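Local coordinates for protein probable enoyl-CoA hydratase/isomerase (PDB 5WYD) that probably acts as an enoyl-CoA hydratase/isomerase with the crotonase fold, in the biosynthesis of the diffusible signal factor, at residues A140-P145 against I188-Q193; Q214-I219 against A251-E256; K223-G228 against R242-D247. The protein carries 1 engineered substitution. All coordinates share one frame; numbering follows the deposited sequence.

Contact 1: residues A140-P145 against I188-Q193; sequences AQMALP and IGLVEQ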
loop_
_atom_site.group_PDB
_atom_site.type_symbol
_atom_site.label_atom_id
_atom_site.label_comp_id
_atom_site.label_asym_id
_atom_site.label_seq_id
_atom_site.Cartn_x
_atom_site.Cartn_y
_atom_site.Cartn_z
ATOM N N ALA A 140 -13.600 -0.339 35.913
ATOM C CA ALA A 140 -12.820 -1.263 35.109
ATOM C C ALA A 140 -11.455 -0.691 34.758
ATOM O O ALA A 140 -11.302 0.513 34.545
ATOM C CB ALA A 140 -13.591 -1.614 33.836
ATOM N N GLN A 141 -10.454 -1.567 34.788
ATOM C CA GLN A 141 -9.090 -1.261 34.404
ATOM C C GLN A 141 -8.698 -2.171 33.262
ATOM O O GLN A 141 -8.913 -3.387 33.322
ATOM C CB GLN A 141 -8.108 -1.410 35.556
ATOM C CG GLN A 141 -8.261 -0.393 36.656
ATOM C CD GLN A 141 -7.318 -0.675 37.788
ATOM O OE1 GLN A 141 -6.817 -1.792 37.913
ATOM N NE2 GLN A 141 -7.023 0.340 38.596
ATOM N N MET A 142 -8.126 -1.573 32.230
ATOM C CA MET A 142 -7.748 -2.282 31.021
ATOM C C MET A 142 -6.276 -2.104 30.721
ATOM O O MET A 142 -5.785 -0.977 30.658
ATOM C CB MET A 142 -8.572 -1.787 29.854
ATOM C CG MET A 142 -10.028 -1.848 30.123
ATOM S SD MET A 142 -10.783 -0.455 29.322
ATOM C CE MET A 142 -10.152 0.897 30.332
ATOM N N ALA A 143 -5.593 -3.214 30.502
ATOM C CA ALA A 143 -4.190 -3.157 30.165
ATOM C C ALA A 143 -3.816 -4.426 29.437
ATOM O O ALA A 143 -4.610 -5.367 29.323
ATOM C CB ALA A 143 -3.309 -2.988 31.394
ATOM N N LEU A 144 -2.652 -4.365 28.815
ATOM C CA LEU A 144 -2.066 -5.561 28.238
ATOM C C LEU A 144 -0.872 -5.982 29.081
ATOM O O LEU A 144 0.188 -5.337 29.017
ATOM C CB LEU A 144 -1.656 -5.316 26.789
ATOM C CG LEU A 144 -2.832 -4.962 25.870
ATOM C CD1 LEU A 144 -2.358 -4.742 24.450
ATOM C CD2 LEU A 144 -3.940 -6.020 25.905
ATOM N N PRO A 145 -0.970 -7.083 29.818
ATOM C CA PRO A 145 0.117 -7.525 30.700
ATOM C C PRO A 145 0.935 -8.656 30.097
ATOM O O PRO A 145 1.780 -9.222 30.798
ATOM C CB PRO A 145 -0.654 -8.064 31.910
ATOM C CG PRO A 145 -1.906 -8.655 31.262
ATOM C CD PRO A 145 -2.246 -7.753 30.110
ATOM N N ILE A 188 -8.060 9.248 26.398
ATOM C CA ILE A 188 -7.200 8.859 25.297
ATOM C C ILE A 188 -7.978 8.311 24.119
ATOM O O ILE A 188 -7.378 8.051 23.079
ATOM C CB ILE A 188 -6.151 7.843 25.765
ATOM C CG1 ILE A 188 -6.801 6.511 26.127
ATOM C CG2 ILE A 188 -5.490 8.390 27.002
ATOM C CD1 ILE A 188 -5.804 5.412 26.540
ATOM N N GLY A 189 -9.295 8.150 24.236
ATOM C CA GLY A 189 -10.096 7.646 23.134
ATOM C C GLY A 189 -10.217 6.134 23.062
ATOM O O GLY A 189 -10.773 5.604 22.077
ATOM N N LEU A 190 -9.683 5.420 24.049
ATOM C CA LEU A 190 -9.853 3.973 24.093
ATOM C C LEU A 190 -11.314 3.584 24.262
ATOM O O LEU A 190 -11.771 2.612 23.663
ATOM C CB LEU A 190 -9.019 3.387 25.217
ATOM C CG LEU A 190 -9.268 1.920 25.496
ATOM C CD1 LEU A 190 -9.097 1.074 24.249
ATOM C CD2 LEU A 190 -8.274 1.494 26.567
ATOM N N VAL A 191 -12.055 4.313 25.090
ATOM C CA VAL A 191 -13.466 4.048 25.315
ATOM C C VAL A 191 -14.257 5.279 24.883
ATOM O O VAL A 191 -13.821 6.417 25.102
ATOM C CB VAL A 191 -13.754 3.666 26.777
ATOM C CG1 VAL A 191 -13.081 2.346 27.097
ATOM C CG2 VAL A 191 -13.304 4.745 27.741
ATOM N N GLU A 192 -15.330 5.038 24.127
ATOM C CA GLU A 192 -16.217 6.115 23.700
ATOM C C GLU A 192 -17.033 6.699 24.850
ATOM O O GLU A 192 -17.395 7.875 24.807
ATOM C CB GLU A 192 -17.129 5.657 22.567
ATOM C CG GLU A 192 -16.363 5.405 21.293
ATOM C CD GLU A 192 -15.410 4.259 21.422
ATOM O OE1 GLU A 192 -15.895 3.199 21.881
ATOM O OE2 GLU A 192 -14.193 4.438 21.149
ATOM N N GLN A 193 -17.469 5.873 25.797
ATOM C CA GLN A 193 -18.278 6.363 26.917
ATOM C C GLN A 193 -17.911 5.683 28.236
ATOM O O GLN A 193 -17.465 4.535 28.260
ATOM C CB GLN A 193 -19.783 6.176 26.636
ATOM C CG GLN A 193 -20.671 6.422 27.840
ATOM C CD GLN A 193 -22.115 6.159 27.554
ATOM O OE1 GLN A 193 -22.482 5.860 26.417
ATOM N NE2 GLN A 193 -22.954 6.222 28.595
#
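Met142 reaches across to Leu190 and Val191, and a single thioether accounts for the whole contact. CB starts out toward the loop that holds the two aliphatic residues, but at this point the gap is still wide, and the CA atoms of Met142 and Leu190 stand 9.6 Å apart. The first torsion (chi1 -54°) sets CG beside the backbone N, and CG itself remains too far back for a close meeting. SD then makes the crossing. It lies 4.2 Å from Leu190 CD2 and 4.3 Å from Val191 CG1, so the sulfur rests across two methyl groups of consecutive residues. With chi3 at -69°, Met142 CE stays beside the leucine, also 4.2 Å from Leu190 CD2.

Helix 182-188 ends at Gly189, whose positive phi belongs to a Schellman motif, and the next two residues point toward the methionine. Ala185 of that helix touches all three partners, and Val165 of helix 157-176 packs on Leu190. The other end of the contact is held by backbone bonding of Met142 to Val180 and by the small parallel sheet of strands 119-121 and 142-143. This is core packing of the crotonase fold, and the Met142 side chain is about 12 Å from a bound pentanedial, whose pocket includes Arg179, a residue touched by Gln141 and Ala143.

Polar demands are met to one side, where Arg134 binds Leu190 O and forms a salt bridge with Glu192. Between Met142 and the two aliphatic residues the contact is apolar, so dispersion and the exclusion of water would be what it contributes, a joint set by shape and lacking any directional bond.

Contact 2: residues Q214-I219 against A251-E256; sequences QSPVAI and AQDTRE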
loop_
_atom_site.group_PDB
_atom_site.type_symbol
_atom_site.label_atom_id
_atom_site.label_comp_id
_atom_site.label_asym_id
_atom_site.label_seq_id
_atom_site.Cartn_x
_atom_site.Cartn_y
_atom_site.Cartn_z
ATOM N N GLN A 214 -31.601 2.904 12.155
ATOM C CA GLN A 214 -30.987 3.150 10.866
ATOM C C GLN A 214 -31.164 1.924 9.999
ATOM O O GLN A 214 -31.225 0.797 10.498
ATOM C CB GLN A 214 -29.505 3.425 11.029
ATOM C CG GLN A 214 -29.168 4.765 11.620
ATOM C CD GLN A 214 -29.794 4.904 12.982
ATOM O OE1 GLN A 214 -30.890 5.428 13.096
ATOM N NE2 GLN A 214 -29.131 4.388 14.015
ATOM N N SER A 215 -31.175 2.146 8.696
ATOM C CA SER A 215 -31.431 1.079 7.734
ATOM C C SER A 215 -30.481 -0.112 7.864
ATOM O O SER A 215 -29.263 0.060 7.718
ATOM C CB SER A 215 -31.291 1.639 6.333
ATOM O OG SER A 215 -31.326 0.589 5.396
ATOM N N PRO A 216 -31.005 -1.346 7.972
ATOM C CA PRO A 216 -30.113 -2.505 8.150
ATOM C C PRO A 216 -29.189 -2.704 6.986
ATOM O O PRO A 216 -27.991 -2.915 7.178
ATOM C CB PRO A 216 -31.085 -3.681 8.243
ATOM C CG PRO A 216 -32.348 -3.099 8.687
ATOM C CD PRO A 216 -32.422 -1.729 8.071
ATOM N N VAL A 217 -29.722 -2.621 5.772
ATOM C CA VAL A 217 -28.888 -2.825 4.602
ATOM C C VAL A 217 -27.812 -1.757 4.533
ATOM O O VAL A 217 -26.659 -2.050 4.199
ATOM C CB VAL A 217 -29.740 -2.861 3.332
ATOM C CG1 VAL A 217 -30.256 -1.453 2.993
ATOM C CG2 VAL A 217 -28.904 -3.439 2.211
ATOM N N ALA A 218 -28.162 -0.502 4.846
ATOM C CA ALA A 218 -27.148 0.534 4.804
ATOM C C ALA A 218 -26.051 0.223 5.796
ATOM O O ALA A 218 -24.875 0.157 5.425
ATOM C CB ALA A 218 -27.772 1.888 5.119
ATOM N N ILE A 219 -26.441 -0.161 7.010
ATOM C CA ILE A 219 -25.459 -0.361 8.065
ATOM C C ILE A 219 -24.426 -1.398 7.653
ATOM O O ILE A 219 -23.218 -1.157 7.768
ATOM C CB ILE A 219 -26.165 -0.765 9.372
ATOM C CG1 ILE A 219 -27.127 0.335 9.870
ATOM C CG2 ILE A 219 -25.112 -1.211 10.418
ATOM C CD1 ILE A 219 -26.468 1.660 10.251
ATOM N N ALA A 251 -32.296 0.238 -4.279
ATOM C CA ALA A 251 -33.024 -0.701 -3.435
ATOM C C ALA A 251 -34.215 0.007 -2.807
ATOM O O ALA A 251 -34.153 1.213 -2.542
ATOM C CB ALA A 251 -32.132 -1.319 -2.348
ATOM N N GLN A 252 -35.290 -0.758 -2.571
ATOM C CA GLN A 252 -36.491 -0.222 -1.930
ATOM C C GLN A 252 -36.184 0.358 -0.549
ATOM O O GLN A 252 -36.701 1.419 -0.177
ATOM C CB GLN A 252 -37.562 -1.317 -1.836
ATOM C CG GLN A 252 -37.102 -2.594 -1.110
ATOM C CD GLN A 252 -38.200 -3.634 -0.945
ATOM O OE1 GLN A 252 -39.251 -3.564 -1.583
ATOM N NE2 GLN A 252 -37.956 -4.607 -0.080
ATOM N N ASP A 253 -35.340 -0.336 0.225
ATOM C CA ASP A 253 -35.021 0.086 1.587
ATOM C C ASP A 253 -34.518 1.527 1.635
ATOM O O ASP A 253 -34.822 2.266 2.585
ATOM C CB ASP A 253 -34.000 -0.908 2.167
ATOM C CG ASP A 253 -33.719 -0.694 3.648
ATOM O OD1 ASP A 253 -34.253 0.264 4.250
ATOM O OD2 ASP A 253 -33.019 -1.542 4.246
ATOM N N THR A 254 -33.722 1.927 0.644
ATOM C CA THR A 254 -33.182 3.281 0.584
ATOM C C THR A 254 -34.271 4.338 0.336
ATOM O O THR A 254 -34.239 5.416 0.947
ATOM C CB THR A 254 -32.080 3.299 -0.472
ATOM O OG1 THR A 254 -32.504 2.493 -1.579
ATOM C CG2 THR A 254 -30.793 2.675 0.120
ATOM N N ARG A 255 -35.249 4.045 -0.541
ATOM C CA ARG A 255 -36.334 4.989 -0.841
ATOM C C ARG A 255 -37.165 5.308 0.402
ATOM O O ARG A 255 -37.670 6.431 0.559
ATOM C CB ARG A 255 -37.215 4.410 -1.957
ATOM C CG ARG A 255 -38.495 5.179 -2.270
ATOM C CD ARG A 255 -39.428 4.384 -3.183
ATOM N NE ARG A 255 -38.761 3.786 -4.340
ATOM C CZ ARG A 255 -38.438 2.498 -4.436
ATOM N NH1 ARG A 255 -38.698 1.666 -3.438
ATOM N NH2 ARG A 255 -37.849 2.040 -5.530
ATOM N N GLU A 256 -37.305 4.337 1.301
ATOM C CA GLU A 256 -38.097 4.566 2.500
ATOM C C GLU A 256 -37.455 5.623 3.391
ATOM O O GLU A 256 -38.130 6.556 3.850
ATOM C CB GLU A 256 -38.272 3.256 3.277
ATOM C CG GLU A 256 -38.792 3.532 4.663
ATOM C CD GLU A 256 -40.140 4.256 4.678
ATOM O OE1 GLU A 256 -40.823 4.318 3.626
ATOM O OE2 GLU A 256 -40.468 4.861 5.727
#
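The flat carboxylate of Asp253 receives Ser215 OG and Val217 CG1 over the same face, both tilted well above its plane, while Pro216 CD comes to Asp253 OD2 close to that plane, on the oxygen side, at 3.9 Å. The motif is a serine N-cap: Ser215 caps helix 216-226, and Asp253, in the first turn of helix 252-262, faces it. With CG trans to the backbone N (chi1 -172°), Asp253 extends across the gap to the cap.

Ser215 OG gives a weak hydrogen bond to Asp253 OD2 at 3.0 Å and also accepts a weak, nearly straight one from Ala218 N (3.4 Å, 169°). One hydroxyl thus links the first turn of its own helix to the neighbouring carboxylate, whose negative charge would be expected to suit the positive end of helix 216-226.

Trp269 packs on Ser215, Pro216 and Asp253. A second subunit closes in as well: its Gly150 touches Ser215, Ala218 and Thr254, and its Asp85 forms a salt bridge with Arg255. Val217 CG1 is pressed close, 3.6 Å from Asp253 CG and 3.0 Å from Asp253 OD2, short for a carbon-oxygen contact.

Contact 3: residues K223-G228 against R242-D247; sequences KPLIQG and RERFVD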
loop_
_atom_site.group_PDB
_atom_site.type_symbol
_atom_site.label_atom_id
_atom_site.label_comp_id
_atom_site.label_asym_id
_atom_site.label_seq_id
_atom_site.Cartn_x
_atom_site.Cartn_y
_atom_site.Cartn_z
ATOM N N LYS A 223 -20.437 -0.210 7.237
ATOM C CA LYS A 223 -19.431 -0.560 8.235
ATOM C C LYS A 223 -18.085 -0.932 7.635
ATOM O O LYS A 223 -17.058 -0.462 8.155
ATOM C CB LYS A 223 -19.943 -1.720 9.089
ATOM C CG LYS A 223 -18.986 -2.165 10.193
ATOM C CD LYS A 223 -19.565 -3.362 10.922
ATOM C CE LYS A 223 -18.731 -3.807 12.114
ATOM N NZ LYS A 223 -17.397 -4.347 11.758
ATOM N N PRO A 224 -18.006 -1.705 6.554
ATOM C CA PRO A 224 -16.693 -1.985 5.975
ATOM C C PRO A 224 -15.971 -0.723 5.555
ATOM O O PRO A 224 -14.750 -0.637 5.727
ATOM C CB PRO A 224 -17.040 -2.886 4.787
ATOM C CG PRO A 224 -18.261 -3.595 5.219
ATOM C CD PRO A 224 -19.026 -2.649 6.067
ATOM N N LEU A 225 -16.694 0.279 5.045
ATOM C CA LEU A 225 -16.032 1.488 4.574
ATOM C C LEU A 225 -15.261 2.169 5.685
ATOM O O LEU A 225 -14.083 2.510 5.517
ATOM C CB LEU A 225 -17.065 2.452 4.021
ATOM C CG LEU A 225 -17.710 1.944 2.746
ATOM C CD1 LEU A 225 -18.709 2.971 2.182
ATOM C CD2 LEU A 225 -16.598 1.603 1.742
ATOM N N ILE A 226 -15.880 2.288 6.856
ATOM C CA ILE A 226 -15.184 2.920 7.966
ATOM C C ILE A 226 -13.919 2.153 8.259
ATOM O O ILE A 226 -12.860 2.740 8.469
ATOM C CB ILE A 226 -16.091 2.971 9.209
ATOM C CG1 ILE A 226 -17.369 3.760 8.878
ATOM C CG2 ILE A 226 -15.300 3.525 10.400
ATOM C CD1 ILE A 226 -18.358 3.835 9.993
ATOM N N GLN A 227 -13.981 0.834 8.156
ATOM C CA GLN A 227 -12.831 0.007 8.462
ATOM C C GLN A 227 -11.943 -0.212 7.252
ATOM O O GLN A 227 -10.997 -1.003 7.328
ATOM C CB GLN A 227 -13.298 -1.337 9.002
ATOM C CG GLN A 227 -14.101 -1.198 10.237
ATOM C CD GLN A 227 -14.480 -2.534 10.847
ATOM O OE1 GLN A 227 -14.630 -2.642 12.053
ATOM N NE2 GLN A 227 -14.581 -3.561 10.023
ATOM N N GLY A 228 -12.215 0.481 6.145
ATOM C CA GLY A 228 -11.384 0.319 4.971
ATOM C C GLY A 228 -9.950 0.761 5.181
ATOM O O GLY A 228 -9.028 0.172 4.610
ATOM N N ARG A 242 -18.513 5.979 -3.461
ATOM C CA ARG A 242 -19.544 6.441 -4.378
ATOM C C ARG A 242 -20.274 5.262 -5.010
ATOM O O ARG A 242 -21.496 5.295 -5.167
ATOM C CB ARG A 242 -18.939 7.343 -5.443
ATOM C CG ARG A 242 -18.049 8.415 -4.880
ATOM C CD ARG A 242 -17.590 9.357 -5.973
ATOM N NE ARG A 242 -16.463 10.160 -5.525
ATOM C CZ ARG A 242 -15.202 9.867 -5.789
ATOM N NH1 ARG A 242 -14.924 8.806 -6.517
ATOM N NH2 ARG A 242 -14.231 10.636 -5.332
ATOM N N GLU A 243 -19.543 4.208 -5.369
ATOM C CA GLU A 243 -20.179 3.048 -5.990
ATOM C C GLU A 243 -21.169 2.371 -5.054
ATOM O O GLU A 243 -22.272 1.990 -5.467
ATOM C CB GLU A 243 -19.108 2.072 -6.446
ATOM C CG GLU A 243 -19.591 0.695 -6.783
ATOM C CD GLU A 243 -18.445 -0.182 -7.267
ATOM O OE1 GLU A 243 -17.835 0.170 -8.292
ATOM O OE2 GLU A 243 -18.113 -1.174 -6.596
ATOM N N ARG A 244 -20.781 2.181 -3.796
ATOM C CA ARG A 244 -21.667 1.496 -2.870
ATOM C C ARG A 244 -22.899 2.343 -2.607
ATOM O O ARG A 244 -24.020 1.826 -2.527
ATOM C CB ARG A 244 -20.910 1.161 -1.575
ATOM C CG ARG A 244 -19.629 0.334 -1.807
ATOM C CD ARG A 244 -19.048 -0.309 -0.549
ATOM N NE ARG A 244 -19.807 -1.487 -0.135
ATOM C CZ ARG A 244 -19.377 -2.404 0.731
ATOM N NH1 ARG A 244 -18.173 -2.300 1.278
ATOM N NH2 ARG A 244 -20.148 -3.436 1.050
ATOM N N PHE A 245 -22.705 3.657 -2.509
ATOM C CA PHE A 245 -23.830 4.569 -2.377
ATOM C C PHE A 245 -24.836 4.356 -3.489
ATOM O O PHE A 245 -26.047 4.306 -3.244
ATOM C CB PHE A 245 -23.305 5.990 -2.404
ATOM C CG PHE A 245 -24.357 7.030 -2.411
ATOM C CD1 PHE A 245 -24.865 7.505 -3.604
ATOM C CD2 PHE A 245 -24.799 7.581 -1.228
ATOM C CE1 PHE A 245 -25.796 8.477 -3.619
ATOM C CE2 PHE A 245 -25.751 8.563 -1.242
ATOM C CZ PHE A 245 -26.249 9.010 -2.439
ATOM N N VAL A 246 -24.352 4.226 -4.720
ATOM C CA VAL A 246 -25.277 3.993 -5.811
ATOM C C VAL A 246 -25.922 2.622 -5.654
ATOM O O VAL A 246 -27.116 2.455 -5.924
ATOM C CB VAL A 246 -24.576 4.186 -7.162
ATOM C CG1 VAL A 246 -25.606 4.394 -8.234
ATOM C CG2 VAL A 246 -23.687 5.389 -7.096
ATOM N N ASP A 247 -25.163 1.620 -5.202
ATOM C CA ASP A 247 -25.800 0.324 -5.006
ATOM C C ASP A 247 -26.884 0.419 -3.955
ATOM O O ASP A 247 -27.982 -0.123 -4.140
ATOM C CB ASP A 247 -24.792 -0.732 -4.586
ATOM C CG ASP A 247 -23.680 -0.882 -5.562
ATOM O OD1 ASP A 247 -23.843 -0.465 -6.729
ATOM O OD2 ASP A 247 -22.634 -1.405 -5.138
#
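Arg244 meets Leu225 and Pro224 because chi1 -56° sets its CG beside the backbone N, anti to the carbonyl carbon, and the chain then runs out extended before turning at chi3 (76°), which carries the guanidinium over to the proline. Leu225 takes a similar first torsion, and the two chains slide past each other in opposite senses. The setting is the C-terminal helical region of the crotonase fold, the part that in this family commonly builds the oligomer; here helix 238-249 packs beside the end of helix 216-226.

The contact divides the arginine by chemistry. Its aliphatic part lies along the leucine, with Arg244 CD 3.9 Å from Leu225 CD2, whereas the Pro224 and Arg244 side chains cross at about a right angle, and NH1 reaches the ring carbons. A long, weak ion pair with Glu240 is a further partner for NH1.

Residues around the pair turn to other chains. Leu225 packs on Leu152 of a second subunit, and Asp247 forms salt bridges with Arg92 and Arg96 of a third, so the two helices border subunit interfaces of the hexamer. At the proline, Arg244 NH1 rests 3.7 Å from Pro224 CB and 4.1 Å from Pro224 CG.

Overall arrangement
Along the chain contact 1 closes before the other two open, and contact 3 is nested inside the loop closed by contact 2. The latter two share helix 216-226, one using its start and the other its end; their centres are 13 Å apart, and their second partners lie on the successive helices 252-262 and 238-249. Contact 1 belongs instead to the body of the crotonase fold, its centre 34 Å from that of contact 2, on the other side of the chain's centre, and 29 Å from that of contact 3. The division separates the core near the pentanedial pocket from a helical C-terminal region whose contacts reach the second subunit through more residues than contact 1.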